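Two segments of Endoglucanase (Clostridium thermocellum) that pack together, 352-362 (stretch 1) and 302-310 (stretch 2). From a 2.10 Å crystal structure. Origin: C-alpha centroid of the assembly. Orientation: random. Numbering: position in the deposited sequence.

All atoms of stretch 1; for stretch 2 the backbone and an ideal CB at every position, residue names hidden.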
# COMPACT_ATOMS: atom_id res chain seq x y z
N ASN A 352 -16.26 -13.97 -21.41
CA ASN A 352 -17.17 -14.99 -21.94
C ASN A 352 -18.18 -15.62 -20.99
O ASN A 352 -18.14 -16.81 -20.65
CB ASN A 352 -16.43 -16.07 -22.76
CG ASN A 352 -15.34 -16.75 -22.00
OD1 ASN A 352 -15.60 -17.51 -21.06
ND2 ASN A 352 -14.09 -16.50 -22.40
N LYS A 353 -19.11 -14.76 -20.59
CA LYS A 353 -20.24 -15.08 -19.74
C LYS A 353 -21.41 -14.90 -20.69
O LYS A 353 -21.28 -14.20 -21.71
CB LYS A 353 -20.37 -14.06 -18.61
CG LYS A 353 -19.31 -14.15 -17.53
CD LYS A 353 -19.51 -13.07 -16.47
CE LYS A 353 -18.57 -13.28 -15.29
NZ LYS A 353 -17.16 -13.36 -15.73
N ASN A 354 -22.55 -15.51 -20.38
CA ASN A 354 -23.73 -15.36 -21.22
C ASN A 354 -24.24 -13.93 -21.03
O ASN A 354 -24.09 -13.36 -19.95
CB ASN A 354 -24.81 -16.37 -20.79
CG ASN A 354 -24.37 -17.81 -20.99
OD1 ASN A 354 -24.60 -18.66 -20.13
ND2 ASN A 354 -23.74 -18.10 -22.12
N GLN A 355 -24.82 -13.35 -22.08
CA GLN A 355 -25.32 -11.98 -22.00
C GLN A 355 -26.42 -11.82 -20.96
O GLN A 355 -26.67 -10.71 -20.47
CB GLN A 355 -25.84 -11.52 -23.36
CG GLN A 355 -24.74 -11.09 -24.31
CD GLN A 355 -24.04 -9.82 -23.85
OE1 GLN A 355 -24.67 -8.77 -23.73
NE2 GLN A 355 -22.74 -9.92 -23.59
N TRP A 356 -27.07 -12.92 -20.60
CA TRP A 356 -28.14 -12.84 -19.62
C TRP A 356 -27.67 -13.05 -18.19
O TRP A 356 -28.48 -13.02 -17.27
CB TRP A 356 -29.26 -13.83 -19.96
CG TRP A 356 -28.82 -15.25 -20.05
CD1 TRP A 356 -28.83 -16.18 -19.05
CD2 TRP A 356 -28.34 -15.92 -21.22
NE1 TRP A 356 -28.38 -17.39 -19.53
CE2 TRP A 356 -28.08 -17.26 -20.85
CE3 TRP A 356 -28.10 -15.52 -22.54
CZ2 TRP A 356 -27.59 -18.20 -21.77
CZ3 TRP A 356 -27.62 -16.46 -23.45
CH2 TRP A 356 -27.37 -17.79 -23.05
N GLU A 357 -26.37 -13.27 -17.99
CA GLU A 357 -25.88 -13.43 -16.63
C GLU A 357 -26.01 -12.05 -15.96
O GLU A 357 -25.77 -11.03 -16.61
CB GLU A 357 -24.42 -13.87 -16.61
CG GLU A 357 -23.81 -13.77 -15.21
CD GLU A 357 -22.58 -14.64 -15.01
OE1 GLU A 357 -22.20 -15.37 -15.95
OE2 GLU A 357 -21.99 -14.59 -13.89
N GLN A 358 -26.40 -12.01 -14.69
CA GLN A 358 -26.54 -10.72 -14.02
C GLN A 358 -25.19 -10.17 -13.55
O GLN A 358 -24.42 -10.86 -12.88
CB GLN A 358 -27.48 -10.81 -12.81
CG GLN A 358 -27.99 -9.44 -12.37
CD GLN A 358 -28.19 -9.32 -10.87
OE1 GLN A 358 -27.23 -9.05 -10.12
NE2 GLN A 358 -29.42 -9.53 -10.41
N ILE A 359 -24.92 -8.94 -13.95
CA ILE A 359 -23.69 -8.26 -13.58
C ILE A 359 -24.03 -6.87 -13.05
O ILE A 359 -24.68 -6.08 -13.74
CB ILE A 359 -22.73 -8.07 -14.80
CG1 ILE A 359 -22.12 -9.41 -15.21
CG2 ILE A 359 -21.62 -7.10 -14.45
CD1 ILE A 359 -23.13 -10.34 -15.79
N ASP A 360 -23.61 -6.61 -11.82
CA ASP A 360 -23.79 -5.32 -11.17
C ASP A 360 -22.43 -5.09 -10.54
O ASP A 360 -22.05 -5.79 -9.60
CB ASP A 360 -24.90 -5.38 -10.11
CG ASP A 360 -25.05 -4.08 -9.33
OD1 ASP A 360 -24.06 -3.32 -9.19
OD2 ASP A 360 -26.16 -3.81 -8.82
N PHE A 361 -21.70 -4.12 -11.06
CA PHE A 361 -20.36 -3.85 -10.58
C PHE A 361 -20.19 -3.67 -9.07
O PHE A 361 -19.14 -4.02 -8.54
CB PHE A 361 -19.76 -2.69 -11.38
CG PHE A 361 -19.40 -3.07 -12.81
CD1 PHE A 361 -18.38 -3.98 -13.06
CD2 PHE A 361 -20.13 -2.57 -13.89
CE1 PHE A 361 -18.09 -4.40 -14.36
CE2 PHE A 361 -19.85 -2.98 -15.20
CZ PHE A 361 -18.82 -3.89 -15.43
N TRP A 362 -21.20 -3.15 -8.38
CA TRP A 362 -21.09 -3.00 -6.92
C TRP A 362 -21.48 -4.27 -6.15
O TRP A 362 -21.14 -4.41 -4.97
CB TRP A 362 -21.98 -1.85 -6.42
CG TRP A 362 -21.37 -0.49 -6.52
CD1 TRP A 362 -21.86 0.57 -7.23
CD2 TRP A 362 -20.18 -0.02 -5.88
NE1 TRP A 362 -21.05 1.67 -7.07
CE2 TRP A 362 -20.00 1.33 -6.25
CE3 TRP A 362 -19.23 -0.61 -5.03
CZ2 TRP A 362 -18.93 2.11 -5.80
CZ3 TRP A 362 -18.15 0.16 -4.58
CH2 TRP A 362 -18.01 1.50 -4.97
N UNK A 302 -9.07 -4.49 -18.50
CA UNK A 302 -9.60 -4.81 -17.19
C UNK A 302 -10.69 -5.88 -17.32
O UNK A 302 -10.70 -6.86 -16.57
CB UNK A 302 -10.15 -3.55 -16.51
N UNK A 303 -11.59 -5.69 -18.28
CA UNK A 303 -12.67 -6.64 -18.49
C UNK A 303 -12.18 -8.01 -18.93
O UNK A 303 -12.79 -9.02 -18.62
CB UNK A 303 -13.65 -6.09 -19.53
N UNK A 304 -11.06 -8.04 -19.65
CA UNK A 304 -10.49 -9.30 -20.13
C UNK A 304 -10.04 -10.23 -18.99
O UNK A 304 -10.18 -11.45 -19.09
CB UNK A 304 -9.30 -9.01 -21.05
N UNK A 305 -9.54 -9.67 -17.90
CA UNK A 305 -9.04 -10.49 -16.80
C UNK A 305 -9.79 -10.39 -15.48
O UNK A 305 -9.53 -11.16 -14.57
CB UNK A 305 -7.58 -10.12 -16.55
N UNK A 306 -10.73 -9.45 -15.37
CA UNK A 306 -11.49 -9.27 -14.15
C UNK A 306 -12.29 -10.50 -13.70
O UNK A 306 -13.14 -11.00 -14.43
CB UNK A 306 -12.45 -8.09 -14.34
N UNK A 307 -11.98 -10.98 -12.50
CA UNK A 307 -12.66 -12.14 -11.92
C UNK A 307 -13.80 -11.59 -11.06
O UNK A 307 -13.59 -11.20 -9.91
CB UNK A 307 -11.71 -13.01 -11.10
N UNK A 308 -14.99 -11.54 -11.63
CA UNK A 308 -16.18 -11.02 -10.95
C UNK A 308 -16.50 -11.80 -9.68
O UNK A 308 -17.16 -11.28 -8.79
CB UNK A 308 -17.38 -11.06 -11.89
N UNK A 309 -16.03 -13.04 -9.62
CA UNK A 309 -16.29 -13.91 -8.47
C UNK A 309 -15.30 -13.76 -7.32
O UNK A 309 -15.54 -14.26 -6.23
CB UNK A 309 -16.29 -15.37 -8.93
N UNK A 310 -14.20 -13.06 -7.56
CA UNK A 310 -13.16 -12.90 -6.54
C UNK A 310 -13.36 -11.90 -5.39
O UNK A 310 -13.08 -12.23 -4.24
CB UNK A 310 -11.87 -12.50 -7.26

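Position 302 lies on a helix, and its ideal CB has nothing of stretch 1 within 5.5 Å. Many helix-tolerant residues would suit. It is Ala302.

Position 303 is also helical. Its CB points sideways, and the ring of Phe361 lies some way beyond it. A long apolar or aromatic side chain could reach that ring; a short one could not. The residue is Phe303. Its CZ comes 3.8 Å from Phe361 CZ. The ring planes are nearly parallel, at 7°, but slid apart, with centroids 5.8 Å distant, so they barely overlap.

Positions 304 and 305 are helical and their CB atoms are out of reach. Stretch 1 sets no demand here. They are Lys304 and Tyr305.

Position 306 leaves helical phi/psi (-59/121), and its CB points toward stretch 1. No atom is close to the CB, so there is room for a large side chain, and the Phe361 ring favours an apolar or aromatic one. It is Tyr306. Its CE2 lies 4.4 Å from Phe361 CD1, at the edge of the Phe361 ring. Its OH donates to a water at 2.8 Å, and that water donates to Phe361 O at 2.6 Å.

Position 307 opens a type I turn ending at 310, and its CB points away. Asp, Asn or Ser would suit such a start. Asp307 OD1 accepts from the N of 309 at 3.1 Å.

Position 308 faces stretch 1 most directly. Its CB points toward it, 4.2 Å from Lys353 CE. Farther out lie Ile359 and the backbone N of Asp360, a donor. A long side chain with an apolar body and an acceptor at its tip would fit. Asp360 N is about 7.7 Å from the CB of 308, too far for Gln or Glu, so Tyr is the natural candidate; a Phe could pack on Ile359 but would leave that N-H without this partner. The residue is Tyr308. Its OH accepts from Asp360 N at 3.0 Å, almost in line (177°). Its CE1 packs 4.0 Å from Ile359 CG2. A water 2.6 Å from Tyr308 OH donates to Gln358 O at 3.2 Å.

Position 309 points its CB sideways, with nothing near it. Glu357 offers a carboxylate at a distance, and Lys353 an amine. A long side chain with a donor would suit the first; an acid might suit the second. It is Tyr309. Its OH donates to Glu357 OE2 at 2.6 Å and lies 3.4 Å from Lys353 CE.

Position 310 closes the turn, out of reach of stretch 1, so many residues would do. Ala310 N donates to Asp307 O at 3.1 Å.

Stretch 2 302-310: AFKYYDYYA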
# COMPACT_ATOMS: atom_id res chain seq x y z
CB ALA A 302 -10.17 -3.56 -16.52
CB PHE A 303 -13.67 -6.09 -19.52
CG PHE A 303 -14.53 -4.96 -19.01
CD1 PHE A 303 -14.56 -4.64 -17.65
CD2 PHE A 303 -15.35 -4.25 -19.88
CE1 PHE A 303 -15.39 -3.63 -17.16
CE2 PHE A 303 -16.19 -3.23 -19.40
CZ PHE A 303 -16.21 -2.92 -18.04
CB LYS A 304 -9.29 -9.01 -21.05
CG LYS A 304 -8.68 -10.24 -21.74
CD LYS A 304 -7.59 -9.84 -22.76
CE LYS A 304 -8.13 -8.85 -23.81
NZ LYS A 304 -7.11 -8.42 -24.85
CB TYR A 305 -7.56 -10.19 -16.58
CG TYR A 305 -6.69 -10.44 -17.79
CD1 TYR A 305 -6.34 -11.74 -18.17
CD2 TYR A 305 -6.24 -9.38 -18.58
CE1 TYR A 305 -5.55 -11.97 -19.30
CE2 TYR A 305 -5.45 -9.59 -19.71
CZ TYR A 305 -5.11 -10.89 -20.06
OH TYR A 305 -4.32 -11.11 -21.18
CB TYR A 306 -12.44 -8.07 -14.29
CG TYR A 306 -13.31 -7.79 -13.07
CD1 TYR A 306 -12.76 -7.77 -11.79
CD2 TYR A 306 -14.67 -7.49 -13.20
CE1 TYR A 306 -13.54 -7.47 -10.66
CE2 TYR A 306 -15.46 -7.18 -12.09
CZ TYR A 306 -14.89 -7.18 -10.82
OH TYR A 306 -15.66 -6.90 -9.70
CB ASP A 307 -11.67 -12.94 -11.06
CG ASP A 307 -12.27 -14.23 -10.49
OD1 ASP A 307 -13.50 -14.44 -10.64
OD2 ASP A 307 -11.52 -15.03 -9.89
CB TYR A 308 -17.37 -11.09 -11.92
CG TYR A 308 -18.66 -10.47 -11.43
CD1 TYR A 308 -18.85 -9.09 -11.43
CD2 TYR A 308 -19.72 -11.28 -11.01
CE1 TYR A 308 -20.06 -8.53 -11.04
CE2 TYR A 308 -20.93 -10.73 -10.61
CZ TYR A 308 -21.09 -9.35 -10.63
OH TYR A 308 -22.30 -8.80 -10.26
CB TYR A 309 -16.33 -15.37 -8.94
CG TYR A 309 -17.26 -15.58 -10.11
CD1 TYR A 309 -18.60 -15.18 -10.04
CD2 TYR A 309 -16.79 -16.09 -11.33
CE1 TYR A 309 -19.46 -15.28 -11.14
CE2 TYR A 309 -17.64 -16.19 -12.45
CZ TYR A 309 -18.97 -15.79 -12.35
OH TYR A 309 -19.80 -15.86 -13.46
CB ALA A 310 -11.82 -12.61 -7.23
O HOH W 1 -16.87 -4.41 -9.81
O HOH W 2 -15.24 -13.78 -13.81
O HOH W 3 -24.16 -10.48 -9.74
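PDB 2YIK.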